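Local structure of peptidyl tryptophan dihydroxylase (Pseudomonas putida, 7CTQ) at residues A[71-76]-A[80-85]; A[323-328]-A[334-339]; A[312-317]-A[341-346]. The protein uses FAD to dihydroxylate a peptidyl tryptophan, a step essential for biogenesis of the tryptophylquinone cofactor of quinohemoprotein amine dehydrogenase. All coordinates share one frame; numbering follows the deposited sequence. Where two conformers were deposited one is given.

Contact 1: A[71-76]-A[80-85]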
loop_
_atom_site.group_PDB
_atom_site.type_symbol
_atom_site.label_atom_id
_atom_site.label_comp_id
_atom_site.label_asym_id
_atom_site.label_seq_id
_atom_site.Cartn_x
_atom_site.Cartn_y
_atom_site.Cartn_z
ATOM N N THR A 71 -13.132 5.869 -19.749
ATOM C CA THR A 71 -14.101 4.801 -19.570
ATOM C C THR A 71 -13.385 3.490 -19.235
ATOM O O THR A 71 -12.156 3.385 -19.306
ATOM C CB THR A 71 -14.939 4.639 -20.834
ATOM O OG1 THR A 71 -15.695 3.426 -20.751
ATOM C CG2 THR A 71 -14.032 4.586 -22.065
ATOM N N ARG A 72 -14.172 2.469 -18.883
ATOM C CA ARG A 72 -13.591 1.206 -18.421
ATOM C C ARG A 72 -14.608 0.074 -18.522
ATOM O O ARG A 72 -15.535 0.007 -17.709
ATOM C CB ARG A 72 -13.097 1.351 -16.992
ATOM C CG ARG A 72 -12.620 0.054 -16.395
ATOM C CD ARG A 72 -11.953 0.325 -15.090
ATOM N NE ARG A 72 -11.162 1.545 -15.156
ATOM C CZ ARG A 72 -10.469 2.029 -14.133
ATOM N NH1 ARG A 72 -9.767 3.148 -14.271
ATOM N NH2 ARG A 72 -10.477 1.392 -12.971
ATOM N N GLN A 73 -14.413 -0.829 -19.485
ATOM C CA GLN A 73 -15.197 -2.057 -19.549
ATOM C C GLN A 73 -14.705 -3.044 -18.491
ATOM O O GLN A 73 -13.498 -3.225 -18.301
ATOM C CB GLN A 73 -15.107 -2.687 -20.946
ATOM C CG GLN A 73 -16.328 -2.437 -21.838
ATOM C CD GLN A 73 -16.253 -3.153 -23.188
ATOM O OE1 GLN A 73 -17.141 -3.932 -23.547
ATOM N NE2 GLN A 73 -15.199 -2.877 -23.945
ATOM N N VAL A 74 -15.643 -3.671 -17.786
ATOM C CA VAL A 74 -15.321 -4.638 -16.739
ATOM C C VAL A 74 -16.027 -5.947 -17.065
ATOM O O VAL A 74 -17.259 -5.986 -17.173
ATOM C CB VAL A 74 -15.713 -4.126 -15.345
ATOM C CG1 VAL A 74 -16.032 -5.296 -14.422
ATOM C CG2 VAL A 74 -14.585 -3.283 -14.757
ATOM N N HIS A 75 -15.244 -7.011 -17.241
ATOM C CA HIS A 75 -15.749 -8.348 -17.537
ATOM C C HIS A 75 -15.372 -9.251 -16.368
ATOM O O HIS A 75 -14.186 -9.522 -16.143
ATOM C CB HIS A 75 -15.179 -8.881 -18.852
ATOM C CG HIS A 75 -15.780 -8.260 -20.076
ATOM N ND1 HIS A 75 -15.874 -6.895 -20.252
ATOM C CD2 HIS A 75 -16.293 -8.819 -21.198
ATOM C CE1 HIS A 75 -16.432 -6.641 -21.423
ATOM N NE2 HIS A 75 -16.695 -7.791 -22.017
ATOM N N TRP A 76 -16.381 -9.722 -15.637
ATOM C CA TRP A 76 -16.179 -10.409 -14.367
ATOM C C TRP A 76 -17.472 -11.095 -13.966
ATOM O O TRP A 76 -18.535 -10.469 -14.006
ATOM C CB TRP A 76 -15.761 -9.411 -13.292
ATOM C CG TRP A 76 -14.944 -9.968 -12.178
ATOM C CD1 TRP A 76 -15.404 -10.523 -11.020
ATOM C CD2 TRP A 76 -13.515 -9.985 -12.091
ATOM N NE1 TRP A 76 -14.348 -10.899 -10.224
ATOM C CE2 TRP A 76 -13.178 -10.574 -10.856
ATOM C CE3 TRP A 76 -12.487 -9.567 -12.944
ATOM C CZ2 TRP A 76 -11.859 -10.759 -10.453
ATOM C CZ3 TRP A 76 -11.182 -9.747 -12.542
ATOM C CH2 TRP A 76 -10.875 -10.339 -11.310
ATOM N N GLN A 80 -20.911 -8.261 -18.506
ATOM C CA GLN A 80 -20.314 -7.141 -19.233
ATOM C C GLN A 80 -20.844 -5.851 -18.619
ATOM O O GLN A 80 -22.034 -5.540 -18.729
ATOM C CB GLN A 80 -20.623 -7.223 -20.725
ATOM C CG GLN A 80 -20.912 -8.628 -21.251
ATOM C CD GLN A 80 -22.400 -8.988 -21.232
ATOM O OE1 GLN A 80 -23.263 -8.136 -21.472
ATOM N NE2 GLN A 80 -22.700 -10.260 -20.969
ATOM N N LEU A 81 -19.959 -5.095 -17.980
ATOM C CA LEU A 81 -20.319 -3.981 -17.111
ATOM C C LEU A 81 -19.503 -2.759 -17.517
ATOM O O LEU A 81 -18.280 -2.853 -17.649
ATOM C CB LEU A 81 -20.045 -4.369 -15.658
ATOM C CG LEU A 81 -20.333 -3.472 -14.461
ATOM C CD1 LEU A 81 -20.773 -4.361 -13.317
ATOM C CD2 LEU A 81 -19.101 -2.665 -14.087
ATOM N N HIS A 82 -20.169 -1.622 -17.732
ATOM C CA HIS A 82 -19.523 -0.411 -18.247
ATOM C C HIS A 82 -19.504 0.672 -17.166
ATOM O O HIS A 82 -20.327 1.587 -17.155
ATOM C CB HIS A 82 -20.230 0.075 -19.523
ATOM C CG HIS A 82 -20.495 -1.009 -20.521
ATOM N ND1 HIS A 82 -19.658 -1.257 -21.588
ATOM C CD2 HIS A 82 -21.505 -1.907 -20.620
ATOM C CE1 HIS A 82 -20.138 -2.264 -22.298
ATOM N NE2 HIS A 82 -21.259 -2.676 -21.732
ATOM N N LEU A 83 -18.535 0.562 -16.254
ATOM C CA LEU A 83 -18.266 1.549 -15.216
ATOM C C LEU A 83 -17.522 2.755 -15.805
ATOM O O LEU A 83 -17.044 2.729 -16.942
ATOM C CB LEU A 83 -17.459 0.895 -14.085
ATOM C CG LEU A 83 -16.680 1.675 -13.012
ATOM C CD1 LEU A 83 -16.650 0.903 -11.699
ATOM C CD2 LEU A 83 -15.259 2.022 -13.462
ATOM N N ASN A 84 -17.443 3.832 -15.025
ATOM C CA ASN A 84 -16.589 4.969 -15.365
ATOM C C ASN A 84 -16.301 5.758 -14.085
ATOM O O ASN A 84 -16.439 5.230 -12.975
ATOM C CB ASN A 84 -17.238 5.822 -16.469
ATOM C CG ASN A 84 -18.349 6.700 -15.945
ATOM O OD1 ASN A 84 -18.145 7.889 -15.699
ATOM N ND2 ASN A 84 -19.533 6.120 -15.765
ATOM N N GLN A 85 -15.895 7.019 -14.245
ATOM C CA GLN A 85 -15.423 7.919 -13.190
ATOM C C GLN A 85 -14.182 7.396 -12.480
ATOM O O GLN A 85 -13.777 7.956 -11.454
ATOM C CB GLN A 85 -16.511 8.243 -12.154
ATOM C CG GLN A 85 -16.543 9.730 -11.743
ATOM C CD GLN A 85 -15.669 10.057 -10.532
ATOM O OE1 GLN A 85 -15.399 9.198 -9.691
ATOM N NE2 GLN A 85 -15.217 11.306 -10.450
#
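The imidazole of His75 carries Gln80 CB over one face, 4.1 Å above the ring plane and displaced toward the rim, while Gln73 OE1 lies at its edge, in plane. These residues and His82 share one face of the antiparallel beta hairpin of strands 67-76 and 79-83, with helix 223-228 packing on Gln73 and His75. The second imidazole, that of His82, runs alongside the Gln73 amide with the two planes only 10° apart. Here Gln73 CG comes 3.5 Å from His82 ND1, and Gln73 OE1 sits 3.7 Å from His82 CE1. Extended beyond CG (chi2 -176°), the Gln73 chain carries its amide out alongside the ring. With an alanine here, CG and the amide are gone, and the His82 ring would probably lose its neighbour alongside and be freer to turn.

The opposite face carries Arg72, Val74, Leu81 and Leu83. Arg72 lies beside Leu83, with its CD 4.1 Å from Leu83 CD2, and its NH2 forms a salt bridge with Glu86. Between the strands, Val74 and Leu81 make the firm hydrogen-bonded pair: Val74 N donates to Leu81 O at 2.8 Å with an N-H...O angle of 157°, and Leu81 N returns a bond of 3.0 Å to Val74 O. Toward Thr71 the pairing slackens, Arg72 N giving only a weak bond to Leu83 O. Beside the firm pair the two aliphatic side chains point the same way, Leu81 CD2 resting 3.9 Å from Val74 CB.

Contact 2: A[323-328]-A[334-339]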
loop_
_atom_site.group_PDB
_atom_site.type_symbol
_atom_site.label_atom_id
_atom_site.label_comp_id
_atom_site.label_asym_id
_atom_site.label_seq_id
_atom_site.Cartn_x
_atom_site.Cartn_y
_atom_site.Cartn_z
ATOM N N ASP A 323 -11.744 -10.901 -1.487
ATOM C CA ASP A 323 -13.173 -10.747 -1.743
ATOM C C ASP A 323 -13.441 -10.347 -3.189
ATOM O O ASP A 323 -14.463 -10.744 -3.759
ATOM C CB ASP A 323 -13.764 -9.714 -0.787
ATOM C CG ASP A 323 -13.824 -10.214 0.651
ATOM O OD1 ASP A 323 -13.473 -11.385 0.880
ATOM O OD2 ASP A 323 -14.197 -9.432 1.555
ATOM N N PHE A 324 -12.547 -9.560 -3.800
ATOM C CA PHE A 324 -12.669 -9.312 -5.234
ATOM C C PHE A 324 -12.529 -10.610 -6.016
ATOM O O PHE A 324 -13.359 -10.918 -6.875
ATOM C CB PHE A 324 -11.632 -8.287 -5.699
ATOM C CG PHE A 324 -11.961 -6.880 -5.318
ATOM C CD1 PHE A 324 -13.216 -6.356 -5.564
ATOM C CD2 PHE A 324 -11.024 -6.084 -4.679
ATOM C CE1 PHE A 324 -13.520 -5.055 -5.189
ATOM C CE2 PHE A 324 -11.322 -4.792 -4.307
ATOM C CZ PHE A 324 -12.565 -4.272 -4.570
ATOM N N TYR A 325 -11.489 -11.398 -5.719
ATOM C CA TYR A 325 -11.350 -12.702 -6.368
ATOM C C TYR A 325 -12.595 -13.552 -6.156
ATOM O O TYR A 325 -13.029 -14.279 -7.061
ATOM C CB TYR A 325 -10.107 -13.433 -5.842
ATOM C CG TYR A 325 -8.796 -12.994 -6.472
ATOM C CD1 TYR A 325 -8.527 -13.225 -7.830
ATOM C CD2 TYR A 325 -7.812 -12.361 -5.715
ATOM C CE1 TYR A 325 -7.303 -12.832 -8.410
ATOM C CE2 TYR A 325 -6.589 -11.967 -6.296
ATOM C CZ TYR A 325 -6.349 -12.202 -7.639
ATOM O OH TYR A 325 -5.151 -11.806 -8.208
ATOM N N GLY A 326 -13.193 -13.466 -4.967
ATOM C CA GLY A 326 -14.353 -14.284 -4.669
ATOM C C GLY A 326 -15.604 -13.872 -5.416
ATOM O O GLY A 326 -16.526 -14.686 -5.558
ATOM N N GLN A 327 -15.677 -12.619 -5.871
ATOM C CA GLN A 327 -16.826 -12.206 -6.676
ATOM C C GLN A 327 -16.906 -12.963 -8.000
ATOM O O GLN A 327 -17.997 -13.081 -8.571
ATOM C CB GLN A 327 -16.782 -10.698 -6.924
ATOM C CG GLN A 327 -17.268 -9.896 -5.726
ATOM C CD GLN A 327 -17.435 -8.418 -6.014
ATOM O OE1 GLN A 327 -16.460 -7.664 -6.058
ATOM N NE2 GLN A 327 -18.684 -7.991 -6.197
ATOM N N GLU A 328 -15.787 -13.489 -8.492
ATOM C CA GLU A 328 -15.779 -14.303 -9.709
ATOM C C GLU A 328 -16.210 -15.719 -9.338
ATOM O O GLU A 328 -15.415 -16.514 -8.829
ATOM C CB GLU A 328 -14.400 -14.275 -10.359
ATOM C CG GLU A 328 -14.237 -15.236 -11.510
ATOM C CD GLU A 328 -15.257 -15.011 -12.618
ATOM O OE1 GLU A 328 -16.260 -15.749 -12.672
ATOM O OE2 GLU A 328 -15.048 -14.087 -13.426
ATOM N N GLN A 334 -10.731 -23.928 -11.215
ATOM C CA GLN A 334 -9.468 -23.367 -11.680
ATOM C C GLN A 334 -8.516 -23.134 -10.519
ATOM O O GLN A 334 -8.869 -22.400 -9.586
ATOM C CB GLN A 334 -9.723 -22.056 -12.421
ATOM C CG GLN A 334 -10.642 -22.199 -13.618
ATOM C CD GLN A 334 -10.005 -23.009 -14.736
ATOM O OE1 GLN A 334 -8.780 -23.060 -14.863
ATOM N NE2 GLN A 334 -10.835 -23.643 -15.551
ATOM N N PRO A 335 -7.303 -23.692 -10.552
ATOM C CA PRO A 335 -6.344 -23.445 -9.461
ATOM C C PRO A 335 -5.986 -21.982 -9.238
ATOM O O PRO A 335 -5.739 -21.601 -8.086
ATOM C CB PRO A 335 -5.110 -24.252 -9.895
ATOM C CG PRO A 335 -5.667 -25.348 -10.732
ATOM C CD PRO A 335 -6.832 -24.737 -11.476
ATOM N N PHE A 336 -5.919 -21.149 -10.287
ATOM C CA PHE A 336 -5.544 -19.756 -10.064
ATOM C C PHE A 336 -6.536 -19.073 -9.133
ATOM O O PHE A 336 -6.140 -18.335 -8.223
ATOM C CB PHE A 336 -5.465 -18.982 -11.384
ATOM C CG PHE A 336 -5.300 -17.488 -11.195
ATOM C CD1 PHE A 336 -4.045 -16.942 -11.017
ATOM C CD2 PHE A 336 -6.399 -16.641 -11.173
ATOM C CE1 PHE A 336 -3.873 -15.577 -10.825
ATOM C CE2 PHE A 336 -6.236 -15.268 -10.975
ATOM C CZ PHE A 336 -4.967 -14.742 -10.801
ATOM N N TRP A 337 -7.828 -19.301 -9.366
ATOM C CA TRP A 337 -8.894 -18.619 -8.647
ATOM C C TRP A 337 -9.108 -19.217 -7.259
ATOM O O TRP A 337 -9.167 -18.485 -6.266
ATOM C CB TRP A 337 -10.180 -18.684 -9.474
ATOM C CG TRP A 337 -10.089 -17.870 -10.739
ATOM C CD1 TRP A 337 -9.733 -18.314 -11.988
ATOM C CD2 TRP A 337 -10.340 -16.471 -10.869
ATOM N NE1 TRP A 337 -9.762 -17.273 -12.887
ATOM C CE2 TRP A 337 -10.128 -16.129 -12.226
ATOM C CE3 TRP A 337 -10.727 -15.470 -9.973
ATOM C CZ2 TRP A 337 -10.287 -14.828 -12.699
ATOM C CZ3 TRP A 337 -10.896 -14.178 -10.450
ATOM C CH2 TRP A 337 -10.672 -13.867 -11.798
ATOM N N ALA A 338 -9.219 -20.547 -7.181
ATOM C CA ALA A 338 -9.404 -21.225 -5.896
ATOM C C ALA A 338 -8.303 -20.860 -4.911
ATOM O O ALA A 338 -8.574 -20.562 -3.743
ATOM C CB ALA A 338 -9.449 -22.737 -6.106
ATOM N N ARG A 339 -7.051 -20.868 -5.364
ATOM C CA ARG A 339 -5.950 -20.487 -4.486
ATOM C C ARG A 339 -6.104 -19.046 -3.999
ATOM O O ARG A 339 -5.810 -18.741 -2.837
ATOM C CB ARG A 339 -4.622 -20.689 -5.217
ATOM C CG ARG A 339 -3.396 -20.110 -4.527
ATOM C CD ARG A 339 -2.712 -21.120 -3.604
ATOM N NE ARG A 339 -1.701 -21.931 -4.281
ATOM C CZ ARG A 339 -0.390 -21.706 -4.233
ATOM N NH1 ARG A 339 0.444 -22.508 -4.880
ATOM N NH2 ARG A 339 0.092 -20.684 -3.545
#
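Glu328 OE2 is held by two groups, Asn77 N and Ser178 OG, while Glu328 OE1 accepts a hydrogen bond from Gly330 N. The carboxylate is held by these bonds, and the aliphatic part of Glu328 lies over the indole of Trp337. CG stands 3.7 Å from the centroid of the six-membered ring, 14° off the ring normal, in a CH-pi contact, and CB approaches Trp337 CZ3 to 3.5 Å. Phe336 lies on the opposite face of the same indole, its CD2 3.7 Å above the plane and toward the rim, so the indole lies between the CG methylene of Glu328 and Phe336 CD2.

Tyr325 completes the aromatic cluster. Its CG turned away from the carbonyl carbon (chi1 -81°), the Tyr325 side chain crosses both partners at about a right angle. Adjacent ring carbons meet the two partners: CD1 comes to 3.7 Å from Trp337 CZ3, and CE1 to the same distance from Phe336 CE2. These rings are buried, and their polar atoms are satisfied, Tyr325 OH by Asp268 and Trp183, and Trp337 NE1 by Leu179 O. The cluster thus joins the C-terminal end of helix 299-327 to the first turn of helix 335-341; Trp76 of strand 67-76 packs on Trp337 and Gln327, and Glu328, just past the helix end, and Trp337 bond to strand 173-179.

Contact 3: A[312-317]-A[341-346]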
loop_
_atom_site.group_PDB
_atom_site.type_symbol
_atom_site.label_atom_id
_atom_site.label_comp_id
_atom_site.label_asym_id
_atom_site.label_seq_id
_atom_site.Cartn_x
_atom_site.Cartn_y
_atom_site.Cartn_z
ATOM N N GLN A 312 -1.095 -5.499 10.113
ATOM C CA GLN A 312 -2.554 -5.420 10.057
ATOM C C GLN A 312 -3.040 -4.799 8.742
ATOM O O GLN A 312 -4.030 -5.269 8.157
ATOM C CB GLN A 312 -3.088 -4.658 11.266
ATOM C CG GLN A 312 -2.898 -5.431 12.561
ATOM C CD GLN A 312 -3.513 -6.833 12.518
ATOM O OE1 GLN A 312 -2.811 -7.848 12.634
ATOM N NE2 GLN A 312 -4.819 -6.892 12.326
ATOM N N LEU A 313 -2.357 -3.752 8.253
ATOM C CA LEU A 313 -2.696 -3.199 6.941
ATOM C C LEU A 313 -2.589 -4.270 5.857
ATOM O O LEU A 313 -3.531 -4.480 5.081
ATOM C CB LEU A 313 -1.789 -2.001 6.602
ATOM C CG LEU A 313 -1.966 -0.645 7.305
ATOM C CD1 LEU A 313 -0.883 0.333 6.844
ATOM C CD2 LEU A 313 -3.338 -0.025 7.073
ATOM N N PHE A 314 -1.445 -4.965 5.801
ATOM C CA PHE A 314 -1.235 -6.030 4.820
ATOM C C PHE A 314 -2.375 -7.028 4.836
ATOM O O PHE A 314 -2.934 -7.377 3.790
ATOM C CB PHE A 314 0.086 -6.750 5.108
ATOM C CG PHE A 314 0.319 -7.976 4.252
ATOM C CD1 PHE A 314 0.820 -7.857 2.950
ATOM C CD2 PHE A 314 0.054 -9.246 4.747
ATOM C CE1 PHE A 314 1.045 -8.982 2.181
ATOM C CE2 PHE A 314 0.267 -10.372 3.981
ATOM C CZ PHE A 314 0.760 -10.244 2.692
ATOM N N LEU A 315 -2.734 -7.504 6.024
ATOM C CA LEU A 315 -3.772 -8.517 6.114
ATOM C C LEU A 315 -5.117 -7.965 5.674
ATOM O O LEU A 315 -5.902 -8.677 5.024
ATOM C CB LEU A 315 -3.845 -9.064 7.544
ATOM C CG LEU A 315 -2.682 -9.986 7.927
ATOM C CD1 LEU A 315 -2.775 -10.394 9.391
ATOM C CD2 LEU A 315 -2.645 -11.234 7.029
ATOM N N ARG A 316 -5.410 -6.706 6.017
ATOM C CA ARG A 316 -6.679 -6.114 5.596
ATOM C C ARG A 316 -6.743 -5.984 4.078
ATOM O O ARG A 316 -7.730 -6.384 3.443
ATOM C CB ARG A 316 -6.888 -4.753 6.254
ATOM C CG ARG A 316 -8.175 -4.073 5.771
ATOM C CD ARG A 316 -8.349 -2.668 6.322
ATOM N NE ARG A 316 -9.385 -1.945 5.586
ATOM C CZ ARG A 316 -10.695 -2.075 5.801
ATOM N NH1 ARG A 316 -11.146 -2.907 6.737
ATOM N NH2 ARG A 316 -11.559 -1.371 5.075
ATOM N N PHE A 317 -5.690 -5.438 3.470
ATOM C CA PHE A 317 -5.704 -5.297 2.022
ATOM C C PHE A 317 -5.710 -6.651 1.329
ATOM O O PHE A 317 -6.336 -6.795 0.271
ATOM C CB PHE A 317 -4.528 -4.428 1.574
ATOM C CG PHE A 317 -4.583 -3.027 2.126
ATOM C CD1 PHE A 317 -5.817 -2.388 2.295
ATOM C CD2 PHE A 317 -3.417 -2.359 2.511
ATOM C CE1 PHE A 317 -5.891 -1.112 2.810
ATOM C CE2 PHE A 317 -3.476 -1.069 3.033
ATOM C CZ PHE A 317 -4.713 -0.439 3.184
ATOM N N GLN A 341 -9.019 -17.184 -3.883
ATOM C CA GLN A 341 -10.256 -16.918 -3.172
ATOM C C GLN A 341 -10.213 -17.365 -1.713
ATOM O O GLN A 341 -11.122 -17.021 -0.944
ATOM C CB GLN A 341 -11.411 -17.589 -3.918
ATOM C CG GLN A 341 -11.704 -16.904 -5.258
ATOM C CD GLN A 341 -12.573 -17.746 -6.183
ATOM O OE1 GLN A 341 -12.620 -18.966 -6.057
ATOM N NE2 GLN A 341 -13.246 -17.095 -7.132
ATOM N N GLY A 342 -9.181 -18.104 -1.312
ATOM C CA GLY A 342 -9.058 -18.553 0.061
ATOM C C GLY A 342 -7.832 -18.002 0.764
ATOM O O GLY A 342 -7.512 -18.420 1.883
ATOM N N TRP A 343 -7.138 -17.056 0.123
ATOM C CA TRP A 343 -5.937 -16.488 0.715
ATOM C C TRP A 343 -6.189 -15.041 1.139
ATOM O O TRP A 343 -6.848 -14.297 0.404
ATOM C CB TRP A 343 -4.752 -16.531 -0.269
ATOM C CG TRP A 343 -3.489 -16.178 0.425
ATOM C CD1 TRP A 343 -2.670 -17.028 1.132
ATOM C CD2 TRP A 343 -2.937 -14.871 0.571
ATOM N NE1 TRP A 343 -1.622 -16.318 1.680
ATOM C CE2 TRP A 343 -1.762 -14.996 1.352
ATOM C CE3 TRP A 343 -3.298 -13.606 0.090
ATOM C CZ2 TRP A 343 -0.965 -13.903 1.672
ATOM C CZ3 TRP A 343 -2.495 -12.527 0.400
ATOM C CH2 TRP A 343 -1.341 -12.685 1.185
ATOM N N PRO A 344 -5.667 -14.592 2.304
ATOM C CA PRO A 344 -4.796 -15.275 3.275
ATOM C C PRO A 344 -5.518 -16.306 4.150
ATOM O O PRO A 344 -4.889 -17.244 4.649
ATOM C CB PRO A 344 -4.260 -14.116 4.126
ATOM C CG PRO A 344 -5.342 -13.087 4.072
ATOM C CD PRO A 344 -5.909 -13.186 2.684
ATOM N N ASP A 345 -6.825 -16.135 4.315
ATOM C CA ASP A 345 -7.658 -17.038 5.111
ATOM C C ASP A 345 -9.109 -16.781 4.705
ATOM O O ASP A 345 -9.366 -16.096 3.709
ATOM C CB ASP A 345 -7.421 -16.807 6.611
ATOM C CG ASP A 345 -7.441 -15.329 6.973
ATOM O OD1 ASP A 345 -8.364 -14.619 6.509
ATOM O OD2 ASP A 345 -6.539 -14.871 7.706
ATOM N N MET A 346 -10.060 -17.279 5.497
ATOM C CA MET A 346 -11.465 -16.985 5.239
ATOM C C MET A 346 -12.074 -16.053 6.283
ATOM O O MET A 346 -13.299 -15.972 6.399
ATOM C CB MET A 346 -12.277 -18.276 5.141
ATOM C CG MET A 346 -12.063 -19.068 3.853
ATOM S SD MET A 346 -12.059 -18.105 2.319
ATOM C CE MET A 346 -13.611 -17.218 2.405
#
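Phe314 and Trp343 form the tight part of this contact, Phe314 CZ approaching Trp343 CH2 to 3.6 Å. The phenyl tip arrives at the rim of the indole, near its plane, and the two side chains cross at about a right angle, with the ring planes at 77°. Setting CG of Phe314 opposite the backbone N (chi1 173°) swings the ring out from the helix toward the tryptophan. Leu153 and Ala318 add to the packing, the former against Phe314 and the latter against Trp343.

The other half is looser, and both its side chains are partly exposed, whereas Phe314 is buried. Leu315 CD2 stands 4.4 Å from Pro344 CB, a light apolar touch. Beyond it, Asp345 is tied back to helix 299-327 by a salt bridge from its OD2 to Arg319 NH2 and by a hydrogen bond from the Arg322 side chain (NH1) to its backbone O.

The peptide bond before Pro344 is cis, and this folds the proline ring back against the preceding indole, with Pro344 CB 3.8 Å above the centre of the Trp343 ring system. Such packing of a proline CH group over the preceding aromatic ring is the familiar arrangement of an aromatic residue followed by a cis-proline.

Trp76 links contact 1 to contact 2, whose centres are 19 Å apart. Its ring meets Trp337 edge-to-face, with Trp76 CZ2 3.6 Å from Trp337 CZ3, and its NE1 makes a weak hydrogen bond to Phe324 O. Contacts 2 and 3 draw on the same helix, 299-327, and their centres are 13 Å apart; Gln341 NE2 bridges them with a probable hydrogen bond of 2.8 Å to Tyr325 O. Contacts 1 and 3 do not touch, their nearest atoms being about 7 Å apart. None of the three reaches the flavin: the side chains of Arg72, Tyr325 and Phe314 lie about 7, 10 and 11 Å from the bound FAD.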